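Local coordinates for D-alanine--D-alanine ligase (Acinetobacter baumannii ACICU, PDB 5D8D), which catalyses the ATP-dependent joining of two D-alanine molecules into D-alanyl-D-alanine, a step of peptidoglycan biosynthesis in cell wall formation, at residues A[11-16]-A[63-68]; A[32-37]-A[291-296]; A[251-256]-A[279-284]; A[7-12]-A[57-62]. All blocks are in the same frame, centred on the assembly; numbering follows the deposited sequence.

Contact 1. Residues A[11-16]-A[63-68]; sequences AVLLGG and IVLHGR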
loop_
_atom_site.group_PDB
_atom_site.type_symbol
_atom_site.label_atom_id
_atom_site.label_comp_id
_atom_site.label_asym_id
_atom_site.label_seq_id
_atom_site.Cartn_x
_atom_site.Cartn_y
_atom_site.Cartn_z
ATOM N N ALA A 11 -10.409 19.749 10.406
ATOM C CA ALA A 11 -11.438 18.726 10.331
ATOM C C ALA A 11 -11.010 17.497 11.110
ATOM O O ALA A 11 -9.963 16.934 10.833
ATOM C CB ALA A 11 -11.707 18.346 8.893
ATOM N N VAL A 12 -11.821 17.087 12.077
ATOM C CA VAL A 12 -11.597 15.848 12.793
ATOM C C VAL A 12 -12.447 14.793 12.112
ATOM O O VAL A 12 -13.688 14.810 12.205
ATOM C CB VAL A 12 -11.948 15.979 14.259
ATOM C CG1 VAL A 12 -11.822 14.635 14.959
ATOM C CG2 VAL A 12 -11.008 16.987 14.893
ATOM N N LEU A 13 -11.753 13.893 11.425
ATOM C CA LEU A 13 -12.371 12.904 10.570
ATOM C C LEU A 13 -12.727 11.708 11.443
ATOM O O LEU A 13 -11.837 11.090 12.006
ATOM C CB LEU A 13 -11.404 12.520 9.416
ATOM C CG LEU A 13 -11.507 12.955 7.920
ATOM C CD1 LEU A 13 -12.522 14.011 7.611
ATOM C CD2 LEU A 13 -10.163 13.365 7.352
ATOM N N LEU A 14 -14.016 11.384 11.548
ATOM C CA LEU A 14 -14.523 10.426 12.550
ATOM C C LEU A 14 -15.747 9.643 12.055
ATOM O O LEU A 14 -16.476 10.095 11.186
ATOM C CB LEU A 14 -14.885 11.167 13.843
ATOM C CG LEU A 14 -16.288 11.816 14.000
ATOM C CD1 LEU A 14 -16.480 12.433 15.374
ATOM C CD2 LEU A 14 -16.529 12.890 12.980
ATOM N N GLY A 15 -15.982 8.472 12.640
ATOM C CA GLY A 15 -17.099 7.589 12.246
ATOM C C GLY A 15 -16.747 6.735 11.046
ATOM O O GLY A 15 -16.028 5.767 11.147
ATOM N N GLY A 16 -17.258 7.119 9.891
ATOM C CA GLY A 16 -16.894 6.496 8.644
ATOM C C GLY A 16 -17.746 5.292 8.388
ATOM O O GLY A 16 -18.794 5.135 8.992
ATOM N N ILE A 63 -6.989 12.621 11.577
ATOM C CA ILE A 63 -7.680 11.393 11.145
ATOM C C ILE A 63 -7.799 10.426 12.317
ATOM O O ILE A 63 -6.818 10.039 12.947
ATOM C CB ILE A 63 -6.957 10.656 10.006
ATOM C CG1 ILE A 63 -6.821 11.557 8.750
ATOM C CG2 ILE A 63 -7.704 9.369 9.655
ATOM C CD1 ILE A 63 -5.906 11.020 7.679
ATOM N N VAL A 64 -9.025 10.006 12.580
ATOM C CA VAL A 64 -9.290 9.093 13.656
ATOM C C VAL A 64 -10.431 8.169 13.203
ATOM O O VAL A 64 -11.258 7.711 14.001
ATOM C CB VAL A 64 -9.488 9.968 14.906
ATOM C CG1 VAL A 64 -10.934 10.147 15.298
ATOM C CG2 VAL A 64 -8.591 9.536 16.020
ATOM N N LEU A 65 -10.399 7.849 11.898
ATOM C CA LEU A 65 -11.243 6.830 11.271
ATOM C C LEU A 65 -10.536 5.499 11.396
ATOM O O LEU A 65 -9.528 5.301 10.777
ATOM C CB LEU A 65 -11.398 7.119 9.771
ATOM C CG LEU A 65 -12.183 8.348 9.365
ATOM C CD1 LEU A 65 -11.904 8.746 7.925
ATOM C CD2 LEU A 65 -13.670 8.086 9.560
ATOM N N HIS A 66 -11.082 4.569 12.158
ATOM C CA HIS A 66 -10.476 3.270 12.282
ATOM C C HIS A 66 -11.054 2.314 11.241
ATOM O O HIS A 66 -12.248 2.390 10.891
ATOM C CB HIS A 66 -10.675 2.727 13.685
ATOM C CG HIS A 66 -10.357 3.710 14.746
ATOM N ND1 HIS A 66 -9.101 4.240 14.911
ATOM C CD2 HIS A 66 -11.135 4.300 15.673
ATOM C CE1 HIS A 66 -9.107 5.092 15.916
ATOM N NE2 HIS A 66 -10.332 5.153 16.391
ATOM N N GLY A 67 -10.184 1.416 10.772
ATOM C CA GLY A 67 -10.542 0.366 9.828
ATOM C C GLY A 67 -10.713 0.826 8.380
ATOM O O GLY A 67 -10.260 1.896 7.979
ATOM N N ARG A 68 -11.400 -0.015 7.621
ATOM C CA ARG A 68 -11.618 0.125 6.187
ATOM C C ARG A 68 -12.104 1.536 5.898
ATOM O O ARG A 68 -13.013 2.043 6.531
ATOM C CB ARG A 68 -12.565 -1.006 5.714
ATOM C CG ARG A 68 -13.229 -0.968 4.325
ATOM C CD ARG A 68 -14.659 -0.413 4.403
ATOM N NE ARG A 68 -15.706 -1.233 3.772
ATOM C CZ ARG A 68 -16.189 -1.081 2.528
ATOM N NH1 ARG A 68 -15.715 -0.152 1.679
ATOM N NH2 ARG A 68 -17.163 -1.900 2.109
#
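L13 forms a parallel beta bridge with I63, their CA atoms 5.0 Å apart. The two side chains run side by side in the same direction, with L13 CD2 4.0 Å from I63 CG1, on the sheet face met by I75 and L79 of helix 74-81. L13 CB also touches L65 CD1 at 4.1 Å. The carbonyl of L13 accepts the one hydrogen bond between the segments, from V64 N at 3.1 Å; the donor lies in the carbonyl plane, with a C=O...N angle of 159°. At L14 the CB turns away from 63-68, and from here on the contact rests mainly on one methyl, L65 CD2, 3.6 Å from L14 C. L65 CG stands anti to its carbonyl carbon (chi1 -68°), and the methyl it carries is also 3.7 Å from G15 O and 3.7 Å from G16 CA. Both glycines have positive phi, and their turn brings the bare CA of G16 against L65. The V64 side chain lies about 9 Å from that of N270, a predicted magnesium ligand, near but not touching. Loops at the C-terminal ends of neighbouring parallel strands are where Rossmann-like domains commonly place their sites.

Contact 2. Residues A[32-37]-A[291-296]; sequences LDALLR and SFDELC
A34 and D293 bring helices 32-37 and 292-296 together, their CA atoms 4.8 Å apart where the axes approach to 8.6 Å and cross nearly perpendicularly at -87°. The A34 methyl points toward the other helix and meets three side chains there. D293 CG stands anti to its carbonyl carbon (chi1 -58°), and D293 OD1 is 3.4 Å from A34 CB. F292 CE2 comes within 3.6 Å of the same CB, presenting the edge of its ring with the methyl near the ring plane. C296 SG, on the next turn, is 3.8 Å from A34 CB. Beside this, L35 leans over so that its CD2 packs on C296 CB at 3.8 Å.

R37 closes the outer side with a salt bridge to D293. The two side chains cross at about a right angle, yet their flat groups are nearly parallel, with planes 16° apart. R37 NH1 bonds D293 OD1 at 2.9 Å on its syn side, and OD1 stays close to the guanidinium plane. The same nitrogen makes a weak bond to D293 OD2 at 3.5 Å, so NH1 is shared unequally between the two carboxylate oxygens. At the start of the other helix, S291 and E294 form a capping box: S291 OG accepts from E294 N, and E294 OE1 accepts from S291 N.

The interface thus grades from buried apolar contacts at A34, L35 and C296 to an ion pair at the exposed R37. D293 lies in the first turn of helix 292-301, where the helix dipole would probably help to stabilise its carboxylate alongside the arginine.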
loop_
_atom_site.group_PDB
_atom_site.type_symbol
_atom_site.label_atom_id
_atom_site.label_comp_id
_atom_site.label_asym_id
_atom_site.label_seq_id
_atom_site.Cartn_x
_atom_site.Cartn_y
_atom_site.Cartn_z
ATOM N N LEU A 32 -12.069 15.865 19.345
ATOM C CA LEU A 32 -12.716 17.159 19.122
ATOM C C LEU A 32 -12.747 18.012 20.373
ATOM O O LEU A 32 -12.305 19.160 20.360
ATOM C CB LEU A 32 -14.134 16.962 18.583
ATOM C CG LEU A 32 -14.891 18.197 18.137
ATOM C CD1 LEU A 32 -14.187 18.866 16.971
ATOM C CD2 LEU A 32 -16.286 17.800 17.734
ATOM N N ASP A 33 -13.244 17.439 21.467
ATOM C CA ASP A 33 -13.288 18.147 22.750
ATOM C C ASP A 33 -11.922 18.628 23.211
ATOM O O ASP A 33 -11.814 19.679 23.832
ATOM C CB ASP A 33 -13.914 17.292 23.870
ATOM C CG ASP A 33 -15.433 17.133 23.739
ATOM O OD1 ASP A 33 -16.122 18.067 23.257
ATOM O OD2 ASP A 33 -15.943 16.062 24.163
ATOM N N ALA A 34 -10.897 17.849 22.946
ATOM C CA ALA A 34 -9.560 18.187 23.382
ATOM C C ALA A 34 -8.986 19.339 22.556
ATOM O O ALA A 34 -8.370 20.268 23.098
ATOM C CB ALA A 34 -8.644 16.952 23.308
ATOM N N LEU A 35 -9.167 19.276 21.246
ATOM C CA LEU A 35 -8.670 20.340 20.383
ATOM C C LEU A 35 -9.388 21.623 20.730
ATOM O O LEU A 35 -8.730 22.627 20.965
ATOM C CB LEU A 35 -8.814 19.981 18.898
ATOM C CG LEU A 35 -7.956 18.788 18.453
ATOM C CD1 LEU A 35 -8.265 18.402 17.011
ATOM C CD2 LEU A 35 -6.452 19.021 18.677
ATOM N N LEU A 36 -10.716 21.577 20.882
ATOM C CA LEU A 36 -11.503 22.784 21.268
ATOM C C LEU A 36 -11.084 23.388 22.617
ATOM O O LEU A 36 -10.917 24.610 22.739
ATOM C CB LEU A 36 -12.984 22.460 21.302
ATOM C CG LEU A 36 -13.633 22.184 19.945
ATOM C CD1 LEU A 36 -14.985 21.524 20.081
ATOM C CD2 LEU A 36 -13.796 23.491 19.174
ATOM N N ARG A 37 -10.866 22.559 23.632
ATOM C CA ARG A 37 -10.327 23.086 24.913
ATOM C C ARG A 37 -9.045 23.850 24.684
ATOM O O ARG A 37 -8.762 24.792 25.406
ATOM C CB ARG A 37 -9.968 21.970 25.873
ATOM C CG ARG A 37 -11.105 21.423 26.700
ATOM C CD ARG A 37 -10.583 20.135 27.319
ATOM N NE ARG A 37 -11.679 19.209 27.449
ATOM C CZ ARG A 37 -11.625 17.910 27.246
ATOM N NH1 ARG A 37 -10.477 17.307 26.908
ATOM N NH2 ARG A 37 -12.749 17.202 27.432
ATOM N N SER A 291 -0.725 15.480 28.797
ATOM C CA SER A 291 -2.163 15.320 29.058
ATOM C C SER A 291 -2.721 14.819 27.748
ATOM O O SER A 291 -2.032 14.869 26.727
ATOM C CB SER A 291 -2.830 16.650 29.422
ATOM O OG SER A 291 -2.950 17.510 28.289
ATOM N N PHE A 292 -3.957 14.351 27.768
ATOM C CA PHE A 292 -4.644 13.968 26.537
ATOM C C PHE A 292 -4.784 15.132 25.560
ATOM O O PHE A 292 -4.654 14.933 24.346
ATOM C CB PHE A 292 -6.018 13.410 26.851
ATOM C CG PHE A 292 -6.779 12.966 25.649
ATOM C CD1 PHE A 292 -6.624 11.678 25.155
ATOM C CD2 PHE A 292 -7.707 13.821 25.038
ATOM C CE1 PHE A 292 -7.380 11.233 24.076
ATOM C CE2 PHE A 292 -8.440 13.401 23.922
ATOM C CZ PHE A 292 -8.280 12.103 23.443
ATOM N N ASP A 293 -5.027 16.336 26.074
ATOM C CA ASP A 293 -5.170 17.524 25.202
ATOM C C ASP A 293 -3.825 17.913 24.578
ATOM O O ASP A 293 -3.774 18.328 23.424
ATOM C CB ASP A 293 -5.767 18.723 25.941
ATOM C CG ASP A 293 -7.119 18.433 26.547
ATOM O OD1 ASP A 293 -7.601 17.286 26.491
ATOM O OD2 ASP A 293 -7.700 19.366 27.136
ATOM N N GLU A 294 -2.750 17.760 25.340
ATOM C CA GLU A 294 -1.424 18.068 24.840
ATOM C C GLU A 294 -1.057 17.040 23.780
ATOM O O GLU A 294 -0.554 17.383 22.718
ATOM C CB GLU A 294 -0.383 18.097 25.972
ATOM C CG GLU A 294 -0.429 19.348 26.843
ATOM C CD GLU A 294 0.233 19.190 28.211
ATOM O OE1 GLU A 294 0.347 18.070 28.767
ATOM O OE2 GLU A 294 0.638 20.226 28.766
ATOM N N LEU A 295 -1.352 15.780 24.052
ATOM C CA LEU A 295 -1.154 14.719 23.074
ATOM C C LEU A 295 -1.848 15.067 21.736
ATOM O O LEU A 295 -1.241 14.910 20.669
ATOM C CB LEU A 295 -1.663 13.377 23.638
ATOM C CG LEU A 295 -1.868 12.227 22.682
ATOM C CD1 LEU A 295 -0.539 11.914 22.011
ATOM C CD2 LEU A 295 -2.420 11.017 23.409
ATOM N N CYS A 296 -3.084 15.575 21.798
ATOM C CA CYS A 296 -3.830 15.885 20.594
ATOM C C CYS A 296 -3.194 17.041 19.852
ATOM O O CYS A 296 -3.014 16.976 18.666
ATOM C CB CYS A 296 -5.292 16.152 20.890
ATOM S SG CYS A 296 -6.214 14.676 21.412
#

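Contact 3. Residues A[251-256]-A[279-284]; sequences WGRIDA and SLVPKA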
loop_
_atom_site.group_PDB
_atom_site.type_symbol
_atom_site.label_atom_id
_atom_site.label_comp_id
_atom_site.label_asym_id
_atom_site.label_seq_id
_atom_site.Cartn_x
_atom_site.Cartn_y
_atom_site.Cartn_z
ATOM N N TRP A 251 2.535 9.112 14.385
ATOM C CA TRP A 251 2.082 8.436 15.544
ATOM C C TRP A 251 1.476 7.131 15.129
ATOM O O TRP A 251 1.306 6.900 13.976
ATOM C CB TRP A 251 1.096 9.337 16.274
ATOM C CG TRP A 251 -0.247 9.426 15.651
ATOM C CD1 TRP A 251 -0.562 9.921 14.427
ATOM C CD2 TRP A 251 -1.484 9.029 16.257
ATOM N NE1 TRP A 251 -1.921 9.848 14.227
ATOM C CE2 TRP A 251 -2.501 9.296 15.335
ATOM C CE3 TRP A 251 -1.824 8.467 17.500
ATOM C CZ2 TRP A 251 -3.843 9.018 15.610
ATOM C CZ3 TRP A 251 -3.164 8.183 17.775
ATOM C CH2 TRP A 251 -4.152 8.470 16.836
ATOM N N GLY A 252 1.181 6.279 16.087
ATOM C CA GLY A 252 0.801 4.899 15.832
ATOM C C GLY A 252 1.359 3.948 16.891
ATOM O O GLY A 252 2.031 4.361 17.845
ATOM N N ARG A 253 1.079 2.673 16.708
ATOM C CA ARG A 253 1.513 1.636 17.628
ATOM C C ARG A 253 2.128 0.502 16.826
ATOM O O ARG A 253 1.629 0.183 15.727
ATOM C CB ARG A 253 0.330 1.071 18.376
ATOM C CG ARG A 253 -0.309 1.991 19.406
ATOM C CD ARG A 253 -1.617 1.395 19.959
ATOM N NE ARG A 253 -1.442 -0.025 20.229
ATOM C CZ ARG A 253 -2.377 -0.964 20.154
ATOM N NH1 ARG A 253 -3.641 -0.664 19.860
ATOM N NH2 ARG A 253 -2.034 -2.235 20.409
ATOM N N ILE A 254 3.186 -0.098 17.377
ATOM C CA ILE A 254 3.672 -1.382 16.929
ATOM C C ILE A 254 3.401 -2.371 18.029
ATOM O O ILE A 254 3.725 -2.104 19.191
ATOM C CB ILE A 254 5.180 -1.351 16.736
ATOM C CG1 ILE A 254 5.563 -0.276 15.692
ATOM C CG2 ILE A 254 5.703 -2.743 16.363
ATOM C CD1 ILE A 254 5.470 -0.709 14.251
ATOM N N ASP A 255 2.845 -3.523 17.690
ATOM C CA ASP A 255 2.722 -4.615 18.665
ATOM C C ASP A 255 3.839 -5.634 18.499
ATOM O O ASP A 255 4.281 -5.940 17.376
ATOM C CB ASP A 255 1.401 -5.317 18.519
ATOM C CG ASP A 255 0.219 -4.438 18.921
ATOM O OD1 ASP A 255 0.389 -3.331 19.522
ATOM O OD2 ASP A 255 -0.908 -4.891 18.618
ATOM N N ALA A 256 4.293 -6.173 19.618
ATOM C CA ALA A 256 5.397 -7.128 19.593
ATOM C C ALA A 256 5.248 -8.169 20.702
ATOM O O ALA A 256 4.480 -7.984 21.646
ATOM C CB ALA A 256 6.720 -6.392 19.702
ATOM N N SER A 279 -8.073 3.657 25.508
ATOM C CA SER A 279 -7.039 3.360 24.498
ATOM C C SER A 279 -5.626 3.515 25.031
ATOM O O SER A 279 -5.389 4.210 25.988
ATOM C CB SER A 279 -7.211 4.270 23.259
ATOM O OG SER A 279 -8.406 3.977 22.526
ATOM N N LEU A 280 -4.675 2.885 24.369
ATOM C CA LEU A 280 -3.318 2.746 24.899
ATOM C C LEU A 280 -2.347 3.883 24.607
ATOM O O LEU A 280 -1.485 4.153 25.433
ATOM C CB LEU A 280 -2.736 1.426 24.434
ATOM C CG LEU A 280 -3.403 0.226 25.136
ATOM C CD1 LEU A 280 -3.655 -0.937 24.200
ATOM C CD2 LEU A 280 -2.525 -0.197 26.292
ATOM N N VAL A 281 -2.474 4.569 23.473
ATOM C CA VAL A 281 -1.583 5.692 23.154
ATOM C C VAL A 281 -1.678 6.840 24.176
ATOM O O VAL A 281 -0.636 7.395 24.552
ATOM C CB VAL A 281 -1.732 6.192 21.670
ATOM C CG1 VAL A 281 -1.019 7.551 21.423
ATOM C CG2 VAL A 281 -1.219 5.132 20.664
ATOM N N PRO A 282 -2.898 7.208 24.635
ATOM C CA PRO A 282 -2.965 8.210 25.722
ATOM C C PRO A 282 -2.244 7.800 27.014
ATOM O O PRO A 282 -1.589 8.656 27.635
ATOM C CB PRO A 282 -4.466 8.396 25.956
ATOM C CG PRO A 282 -5.066 8.092 24.633
ATOM C CD PRO A 282 -4.238 6.957 24.073
ATOM N N LYS A 283 -2.396 6.532 27.393
ATOM C CA LYS A 283 -1.653 5.908 28.498
ATOM C C LYS A 283 -0.159 6.192 28.380
ATOM O O LYS A 283 0.479 6.735 29.298
ATOM C CB LYS A 283 -1.849 4.372 28.518
ATOM C CG LYS A 283 -2.670 3.748 29.631
ATOM C CD LYS A 283 -4.186 4.011 29.539
ATOM C CE LYS A 283 -5.017 2.791 29.996
ATOM N NZ LYS A 283 -6.364 3.132 30.533
ATOM N N ALA A 284 0.398 5.818 27.236
ATOM C CA ALA A 284 1.832 5.855 27.060
ATOM C C ALA A 284 2.331 7.284 26.972
ATOM O O ALA A 284 3.448 7.561 27.394
ATOM C CB ALA A 284 2.224 5.092 25.816
#
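R253 reaches from strand 252-256 toward V281 and L280 of helix 280-284. Its CB points at the helix but is still 4.9 Å from V281 CG2. CG stands anti to the carbonyl carbon (chi1 -71°) and makes the close contact, 3.5 Å from V281 CG2; CD remains beside that methyl at 3.8 Å. Beyond CD the chain bends at chi3, and NE hydrogen-bonds T185 OG1 on the adjacent strand 181-189. At CZ the guanidinium turns a face to the helix: L280 CD1 sits over its centre, 4.2 Å from CZ.

This is the helix-on-sheet layer of the ATP-grasp fold. Helix 280-286 lies across the antiparallel sheet of strands 192-198, 181-189, 252-259 and 264-270, and the segment axes pass 9.7 Å apart at 96°. V281 also touches S187, while L280 and A284 rest on I197 of strand 192-198, so the helix spans several strands.

At the tip, R253 NH2 forms a salt bridge with D255 OD1 at 2.8 Å, although its hydrogen bond is weak. T185 OG1 bonds the same D255 oxygen, linking both ends of this pair. T185 belongs to the predicted ATP site, and D255 is a predicted magnesium ligand. R253 could thus help, from a second shell, to orient D255 for the metal. Just before the strand, W251 offers a ring edge: its CE3 is 4.1 Å from V281 CG1, the two side chains crossing at about a right angle.

Contact 4. Residues A[7-12]-A[57-62]; sequences FGKVAV and NYDRAF
Parallel pairing of V10, A11 and V12 with R60, A61 and F62 joins strand 9-13 to its neighbour 60-63 in the parallel sheet of the Rossmann-like N-terminal part. A11 carries the ladder, its N donating to R60 O at 3.0 Å and its O accepting from F62 N at 2.9 Å. K9 O receives D59 N at 2.9 Å and, weakly, R60 N. D59 OD2 adds a side-chain bond to the backbone here: its anti lone pair takes K9 N at 3.0 Å in an almost straight bond (179°).

On the A11 face, Y58 lays its ring over the alanine methyl: A11 CB is 3.8 Å from the ring centroid and 15° off the normal, a CH-pi contact. The Y58 hydroxyl bonds E43 on strand 41-45. The opposite face, with V10, V12, R60 and F62, is met by helices 21-37 and 292-301. There R60 starts with CG between the backbone N and the carbonyl carbon, where it touches V10 CB at 3.9 Å. Its CD meets the edge of the F7 ring, and its NE bonds T303 OG1. Finally, R60 NH1 reaches F7 O at 3.3 Å, with the donor above the carbonyl plane, 54° out of it.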
loop_
_atom_site.group_PDB
_atom_site.type_symbol
_atom_site.label_atom_id
_atom_site.label_comp_id
_atom_site.label_asym_id
_atom_site.label_seq_id
_atom_site.Cartn_x
_atom_site.Cartn_y
_atom_site.Cartn_z
ATOM N N PHE A 7 -3.273 26.790 13.392
ATOM C CA PHE A 7 -3.884 25.636 12.686
ATOM C C PHE A 7 -5.051 25.956 11.749
ATOM O O PHE A 7 -5.434 25.078 10.941
ATOM C CB PHE A 7 -4.364 24.566 13.679
ATOM C CG PHE A 7 -3.272 24.020 14.558
ATOM C CD1 PHE A 7 -2.323 23.141 14.053
ATOM C CD2 PHE A 7 -3.193 24.366 15.901
ATOM C CE1 PHE A 7 -1.321 22.627 14.877
ATOM C CE2 PHE A 7 -2.205 23.849 16.720
ATOM C CZ PHE A 7 -1.268 22.980 16.200
ATOM N N GLY A 8 -5.638 27.155 11.844
ATOM C CA GLY A 8 -6.747 27.484 10.949
ATOM C C GLY A 8 -7.880 26.476 11.163
ATOM O O GLY A 8 -8.095 26.037 12.293
ATOM N N LYS A 9 -8.596 26.096 10.096
ATOM C CA LYS A 9 -9.804 25.265 10.261
ATOM C C LYS A 9 -9.378 23.825 10.217
ATOM O O LYS A 9 -8.791 23.429 9.234
ATOM C CB LYS A 9 -10.872 25.556 9.218
ATOM C CG LYS A 9 -11.556 26.888 9.423
ATOM C CD LYS A 9 -12.759 27.091 8.511
ATOM C CE LYS A 9 -14.011 26.418 9.056
ATOM N NZ LYS A 9 -14.880 25.944 7.939
ATOM N N VAL A 10 -9.633 23.053 11.293
ATOM C CA VAL A 10 -9.265 21.654 11.294
ATOM C C VAL A 10 -10.469 20.779 11.261
ATOM O O VAL A 10 -11.418 21.033 11.961
ATOM C CB VAL A 10 -8.156 21.250 12.320
ATOM C CG1 VAL A 10 -7.659 22.400 13.166
ATOM C CG2 VAL A 10 -8.483 19.989 13.092
ATOM N N ALA A 11 -10.409 19.749 10.406
ATOM C CA ALA A 11 -11.438 18.726 10.331
ATOM C C ALA A 11 -11.010 17.497 11.110
ATOM O O ALA A 11 -9.963 16.934 10.833
ATOM C CB ALA A 11 -11.707 18.346 8.893
ATOM N N VAL A 12 -11.821 17.087 12.077
ATOM C CA VAL A 12 -11.597 15.848 12.793
ATOM C C VAL A 12 -12.447 14.793 12.112
ATOM O O VAL A 12 -13.688 14.810 12.205
ATOM C CB VAL A 12 -11.948 15.979 14.259
ATOM C CG1 VAL A 12 -11.822 14.635 14.959
ATOM C CG2 VAL A 12 -11.008 16.987 14.893
ATOM N N ASN A 57 -12.948 22.830 2.367
ATOM C CA ASN A 57 -13.228 23.904 3.347
ATOM C C ASN A 57 -12.311 23.948 4.605
ATOM O O ASN A 57 -12.568 24.731 5.504
ATOM C CB ASN A 57 -14.684 23.788 3.802
ATOM C CG ASN A 57 -15.680 23.947 2.661
ATOM O OD1 ASN A 57 -15.722 24.978 2.004
ATOM N ND2 ASN A 57 -16.465 22.910 2.405
ATOM N N TYR A 58 -11.250 23.133 4.663
ATOM C CA TYR A 58 -10.395 23.029 5.835
ATOM C C TYR A 58 -8.917 23.183 5.495
ATOM O O TYR A 58 -8.470 22.853 4.409
ATOM C CB TYR A 58 -10.633 21.681 6.553
ATOM C CG TYR A 58 -12.033 21.573 7.081
ATOM C CD1 TYR A 58 -12.386 22.124 8.306
ATOM C CD2 TYR A 58 -13.018 20.991 6.324
ATOM C CE1 TYR A 58 -13.692 22.054 8.782
ATOM C CE2 TYR A 58 -14.331 20.932 6.769
ATOM C CZ TYR A 58 -14.664 21.462 7.993
ATOM O OH TYR A 58 -15.964 21.350 8.395
ATOM N N ASP A 59 -8.170 23.693 6.461
ATOM C CA ASP A 59 -6.742 23.852 6.337
ATOM C C ASP A 59 -5.947 22.588 6.620
ATOM O O ASP A 59 -4.795 22.500 6.191
ATOM C CB ASP A 59 -6.286 24.992 7.225
ATOM C CG ASP A 59 -6.813 26.322 6.746
ATOM O OD1 ASP A 59 -6.345 26.769 5.679
ATOM O OD2 ASP A 59 -7.710 26.908 7.399
ATOM N N ARG A 60 -6.550 21.603 7.300
ATOM C CA ARG A 60 -5.872 20.341 7.637
ATOM C C ARG A 60 -6.848 19.368 8.285
ATOM O O ARG A 60 -7.937 19.767 8.679
ATOM C CB ARG A 60 -4.652 20.563 8.582
ATOM C CG ARG A 60 -4.957 20.935 10.038
ATOM C CD ARG A 60 -4.197 22.134 10.598
ATOM N NE ARG A 60 -2.851 22.169 10.081
ATOM C CZ ARG A 60 -2.306 23.116 9.326
ATOM N NH1 ARG A 60 -2.930 24.241 9.027
ATOM N NH2 ARG A 60 -1.072 22.930 8.897
ATOM N N ALA A 61 -6.424 18.110 8.427
ATOM C CA ALA A 61 -7.248 17.072 8.960
ATOM C C ALA A 61 -6.540 16.262 10.045
ATOM O O ALA A 61 -5.369 15.921 9.911
ATOM C CB ALA A 61 -7.684 16.160 7.831
ATOM N N PHE A 62 -7.305 15.907 11.076
ATOM C CA PHE A 62 -6.872 14.998 12.160
ATOM C C PHE A 62 -7.663 13.726 11.922
ATOM O O PHE A 62 -8.893 13.767 12.049
ATOM C CB PHE A 62 -7.228 15.601 13.542
ATOM C CG PHE A 62 -6.595 14.908 14.705
ATOM C CD1 PHE A 62 -6.788 13.566 14.938
ATOM C CD2 PHE A 62 -5.822 15.619 15.609
ATOM C CE1 PHE A 62 -6.182 12.935 16.016
ATOM C CE2 PHE A 62 -5.212 14.988 16.684
ATOM C CZ PHE A 62 -5.398 13.649 16.888
HETATM O O HOH W 1 -14.425 27.638 5.336
#

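From the N terminus, strand 9-13 opens contacts 4 and 1, which return to it at 57-62 and 63-68 and close a loop holding helix 21-37 and strand 41-45. The two pairings run on from each other, with a probable hydrogen bond from L13 N to F62 O. Contact 2 starts inside that loop, at 32-37, and ends far beyond it at 291-296, so it crosses both. It ties the N-terminal layer to the C-terminal helix, and L35 also packs on V12. Contact 3 follows contacts 1 and 4 in series and nests within contact 2's long loop, touching it where P282 packs on L295. W251 also touches I63 O of contact 1.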